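Local coordinates for protein binary enterotoxin of Clostridium perfringens component a (Clostridium perfringens, PDB 5H03) that binds NAD(+) and NADH and probably acts as the ADP-ribosyltransferase component of a two-part clostridial enterotoxin, at residues I333-F338 with Y389-D394. Residues are numbered along the deposited sequence; the frame is centred on the assembly and turned at random.
Sequences IPVKTF and YSYKID
Tyr389 O accepts the backbone N-H of Val335 at 2.8 Å, and CB of Val335 lies close to the same oxygen. Strand 332-335 forms the antiparallel edge of a five-stranded mixed sheet in the second ADP-ribosyltransferase unit of the chain. Strand 389-401 lies between it and strand 409-418. The phenol of Tyr389 leads away from Val335, and its OH is hydrogen-bonded to the backbone N of Asn367.

Ser390 faces Pro334 in a non-hydrogen-bonded pair, their CA atoms 4.2 Å apart. Its OG rests against CA of Pro334 at 3.5 Å. The proline sits where its missing N-H costs the ladder nothing.

Tyr391 forms the hydrogen-bonded pair with Ile333. Its O receives Ile333 N at 2.7 Å in a nearly straight bond, and its N returns a bond of 3.0 Å to Ile333 O. Its CG sits between the backbone N and the carbonyl carbon (chi1 65°), which swings the ring toward Ile333 and Val335 on the face they share. CB of Ile333 lies over one ring face, toward the CZ end, in a CH-pi contact 4.1 Å from the centroid. CG2 of Val335 meets CD2 and CE2 obliquely. The ring also touches Phe304 and Ala416, and its side chain is about 6 Å from that of Glu303, an NADH-binding residue. Thr337, in the loop that continues the chain past Val335, binds NAD(+) and touches Asn256, another residue of the nucleotide site.

Lys392 turns from the edge strand, and its NZ forms a salt bridge with Asp394 OD1. Ile393 extends the apolar patch beyond the tyrosine. Its CG1 stands beside the backbone N, and CD1 runs on anti to CA (chi2 -175°) and meets CD1 of Ile333 at 3.6 Å.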
ATOM      1  N   ILE A 333       2.059  16.259  -6.118  1.00 25.24           N
ATOM      2  CA  ILE A 333       1.178  16.607  -7.234  1.00 30.09           C
ATOM      3  C   ILE A 333      -0.039  17.345  -6.680  1.00 32.07           C
ATOM      4  O   ILE A 333      -0.816  16.755  -5.915  1.00 28.40           O
ATOM      5  CB  ILE A 333       0.722  15.369  -8.029  1.00 29.24           C
ATOM      6  CG1 ILE A 333       1.882  14.667  -8.734  1.00 29.29           C
ATOM      7  CG2 ILE A 333      -0.381  15.751  -9.029  1.00 27.96           C
ATOM      8  CD1 ILE A 333       2.648  13.824  -7.835  1.00 31.96           C
ATOM      9  N   PRO A 334      -0.254  18.610  -7.049  1.00 32.67           N
ATOM     10  CA  PRO A 334      -1.461  19.335  -6.607  1.00 29.24           C
ATOM     11  C   PRO A 334      -2.687  18.871  -7.380  1.00 32.35           C
ATOM     12  O   PRO A 334      -2.607  18.524  -8.562  1.00 33.91           O
ATOM     13  CB  PRO A 334      -1.121  20.804  -6.905  1.00 33.01           C
ATOM     14  CG  PRO A 334      -0.201  20.725  -8.079  1.00 36.49           C
ATOM     15  CD  PRO A 334       0.605  19.439  -7.914  1.00 34.39           C
ATOM     16  N   VAL A 335      -3.830  18.835  -6.703  1.00 27.54           N
ATOM     17  CA  VAL A 335      -5.082  18.396  -7.321  1.00 27.69           C
ATOM     18  C   VAL A 335      -6.142  19.473  -7.113  1.00 29.24           C
ATOM     19  O   VAL A 335      -6.726  19.569  -6.029  1.00 30.70           O
ATOM     20  CB  VAL A 335      -5.559  17.058  -6.750  1.00 25.76           C
ATOM     21  CG1 VAL A 335      -6.745  16.523  -7.558  1.00 31.04           C
ATOM     22  CG2 VAL A 335      -4.428  16.063  -6.697  1.00 31.61           C
ATOM     23  N   LYS A 336      -6.400  20.284  -8.145  1.00 30.63           N
ATOM     24  CA  LYS A 336      -7.345  21.385  -8.004  1.00 32.54           C
ATOM     25  C   LYS A 336      -8.787  20.941  -8.147  1.00 32.03           C
ATOM     26  O   LYS A 336      -9.687  21.724  -7.827  1.00 33.13           O
ATOM     27  CB  LYS A 336      -7.073  22.513  -9.006  1.00 33.93           C
ATOM     28  CG  LYS A 336      -5.723  23.177  -8.858  1.00 37.49           C
ATOM     29  CD  LYS A 336      -5.751  24.596  -9.455  1.00 48.57           C
ATOM     30  CE  LYS A 336      -4.346  25.159  -9.674  1.00 57.76           C
ATOM     31  NZ  LYS A 336      -4.210  26.586  -9.241  1.00 65.62           N
ATOM     32  N   THR A 337      -9.014  19.733  -8.646  1.00 30.11           N
ATOM     33  CA  THR A 337     -10.329  19.164  -8.885  1.00 30.84           C
ATOM     34  C   THR A 337     -10.726  18.286  -7.709  1.00 27.54           C
ATOM     35  O   THR A 337      -9.921  17.981  -6.826  1.00 23.84           O
ATOM     36  CB  THR A 337     -10.338  18.294 -10.152  1.00 31.11           C
ATOM     37  OG1 THR A 337      -9.468  17.168  -9.950  1.00 30.33           O
ATOM     38  CG2 THR A 337      -9.845  19.070 -11.342  1.00 31.23           C
ATOM     39  N   PHE A 338     -11.985  17.864  -7.723  1.00 20.90           N
ATOM     40  CA  PHE A 338     -12.380  16.746  -6.881  1.00 23.79           C
ATOM     41  C   PHE A 338     -11.621  15.504  -7.338  1.00 23.80           C
ATOM     42  O   PHE A 338     -11.117  15.451  -8.461  1.00 22.81           O
ATOM     43  CB  PHE A 338     -13.889  16.532  -6.968  1.00 26.69           C
ATOM     44  CG  PHE A 338     -14.668  17.725  -6.542  1.00 22.56           C
ATOM     45  CD1 PHE A 338     -14.694  18.105  -5.216  1.00 20.31           C
ATOM     46  CD2 PHE A 338     -15.370  18.470  -7.474  1.00 25.93           C
ATOM     47  CE1 PHE A 338     -15.397  19.217  -4.822  1.00 25.40           C
ATOM     48  CE2 PHE A 338     -16.090  19.598  -7.090  1.00 23.06           C
ATOM     49  CZ  PHE A 338     -16.111  19.969  -5.754  1.00 22.81           C
ATOM     50  N   TYR A 389      -6.691  19.494  -2.664  1.00 24.75           N
ATOM     51  CA  TYR A 389      -5.663  18.801  -1.898  1.00 24.15           C
ATOM     52  C   TYR A 389      -4.433  18.553  -2.772  1.00 23.99           C
ATOM     53  O   TYR A 389      -4.410  18.844  -3.970  1.00 22.93           O
ATOM     54  CB  TYR A 389      -6.169  17.464  -1.365  1.00 23.07           C
ATOM     55  CG  TYR A 389      -7.000  17.559  -0.111  1.00 22.34           C
ATOM     56  CD1 TYR A 389      -6.436  17.949   1.096  1.00 19.74           C
ATOM     57  CD2 TYR A 389      -8.365  17.264  -0.142  1.00 20.06           C
ATOM     58  CE1 TYR A 389      -7.214  18.050   2.253  1.00 21.98           C
ATOM     59  CE2 TYR A 389      -9.140  17.345   0.995  1.00 19.73           C
ATOM     60  CZ  TYR A 389      -8.558  17.742   2.200  1.00 19.87           C
ATOM     61  OH  TYR A 389      -9.355  17.832   3.336  1.00 20.34           O
ATOM     62  N   SER A 390      -3.389  18.004  -2.159  1.00 27.46           N
ATOM     63  CA  SER A 390      -2.226  17.519  -2.888  1.00 26.47           C
ATOM     64  C   SER A 390      -1.927  16.110  -2.421  1.00 23.86           C
ATOM     65  O   SER A 390      -2.393  15.674  -1.366  1.00 24.42           O
ATOM     66  CB  SER A 390      -0.990  18.401  -2.671  1.00 27.30           C
ATOM     67  OG  SER A 390      -1.209  19.701  -3.179  1.00 30.70           O
ATOM     68  N   TYR A 391      -1.151  15.385  -3.221  1.00 24.07           N
ATOM     69  CA  TYR A 391      -0.605  14.122  -2.758  1.00 23.99           C
ATOM     70  C   TYR A 391       0.868  14.032  -3.140  1.00 23.25           C
ATOM     71  O   TYR A 391       1.305  14.607  -4.141  1.00 23.21           O
ATOM     72  CB  TYR A 391      -1.408  12.922  -3.282  1.00 18.06           C
ATOM     73  CG  TYR A 391      -1.401  12.707  -4.775  1.00 21.58           C
ATOM     74  CD1 TYR A 391      -0.418  11.925  -5.365  1.00 24.82           C
ATOM     75  CD2 TYR A 391      -2.430  13.210  -5.589  1.00 27.34           C
ATOM     76  CE1 TYR A 391      -0.410  11.695  -6.719  1.00 22.20           C
ATOM     77  CE2 TYR A 391      -2.437  12.980  -6.974  1.00 27.68           C
ATOM     78  CZ  TYR A 391      -1.414  12.214  -7.522  1.00 24.02           C
ATOM     79  OH  TYR A 391      -1.356  11.952  -8.876  1.00 28.33           O
ATOM     80  N   LYS A 392       1.633  13.353  -2.296  1.00 20.24           N
ATOM     81  CA  LYS A 392       3.043  13.074  -2.545  1.00 25.15           C
ATOM     82  C   LYS A 392       3.219  11.613  -2.918  1.00 19.05           C
ATOM     83  O   LYS A 392       2.605  10.733  -2.307  1.00 18.91           O
ATOM     84  CB  LYS A 392       3.905  13.412  -1.330  1.00 20.63           C
ATOM     85  CG  LYS A 392       3.500  12.714  -0.056  1.00 22.25           C
ATOM     86  CD  LYS A 392       4.294  13.286   1.145  1.00 26.17           C
ATOM     87  CE  LYS A 392       4.091  12.489   2.436  1.00 26.64           C
ATOM     88  NZ  LYS A 392       4.631  11.088   2.350  1.00 18.82           N
ATOM     89  N   ILE A 393       4.044  11.359  -3.930  1.00 23.40           N
ATOM     90  CA  ILE A 393       4.332   9.992  -4.378  1.00 20.98           C
ATOM     91  C   ILE A 393       5.371   9.355  -3.462  1.00 20.90           C
ATOM     92  O   ILE A 393       6.484   9.861  -3.331  1.00 22.17           O
ATOM     93  CB  ILE A 393       4.801   9.986  -5.836  1.00 20.04           C
ATOM     94  CG1 ILE A 393       3.695  10.578  -6.703  1.00 26.02           C
ATOM     95  CG2 ILE A 393       5.140   8.566  -6.298  1.00 18.96           C
ATOM     96  CD1 ILE A 393       4.000  10.514  -8.185  1.00 31.52           C
ATOM     97  N   ASP A 394       4.995   8.255  -2.810  1.00 16.32           N
ATOM     98  CA  ASP A 394       5.832   7.543  -1.854  1.00 20.44           C
ATOM     99  C   ASP A 394       6.626   6.393  -2.461  1.00 23.48           C
ATOM    100  O   ASP A 394       7.785   6.185  -2.094  1.00 19.37           O
ATOM    101  CB  ASP A 394       4.963   6.992  -0.739  1.00 19.67           C
ATOM    102  CG  ASP A 394       4.173   8.076  -0.035  1.00 21.81           C
ATOM    103  OD1 ASP A 394       4.731   9.198   0.190  1.00 17.03           O
ATOM    104  OD2 ASP A 394       2.972   7.806   0.215  1.00 19.62           O
TER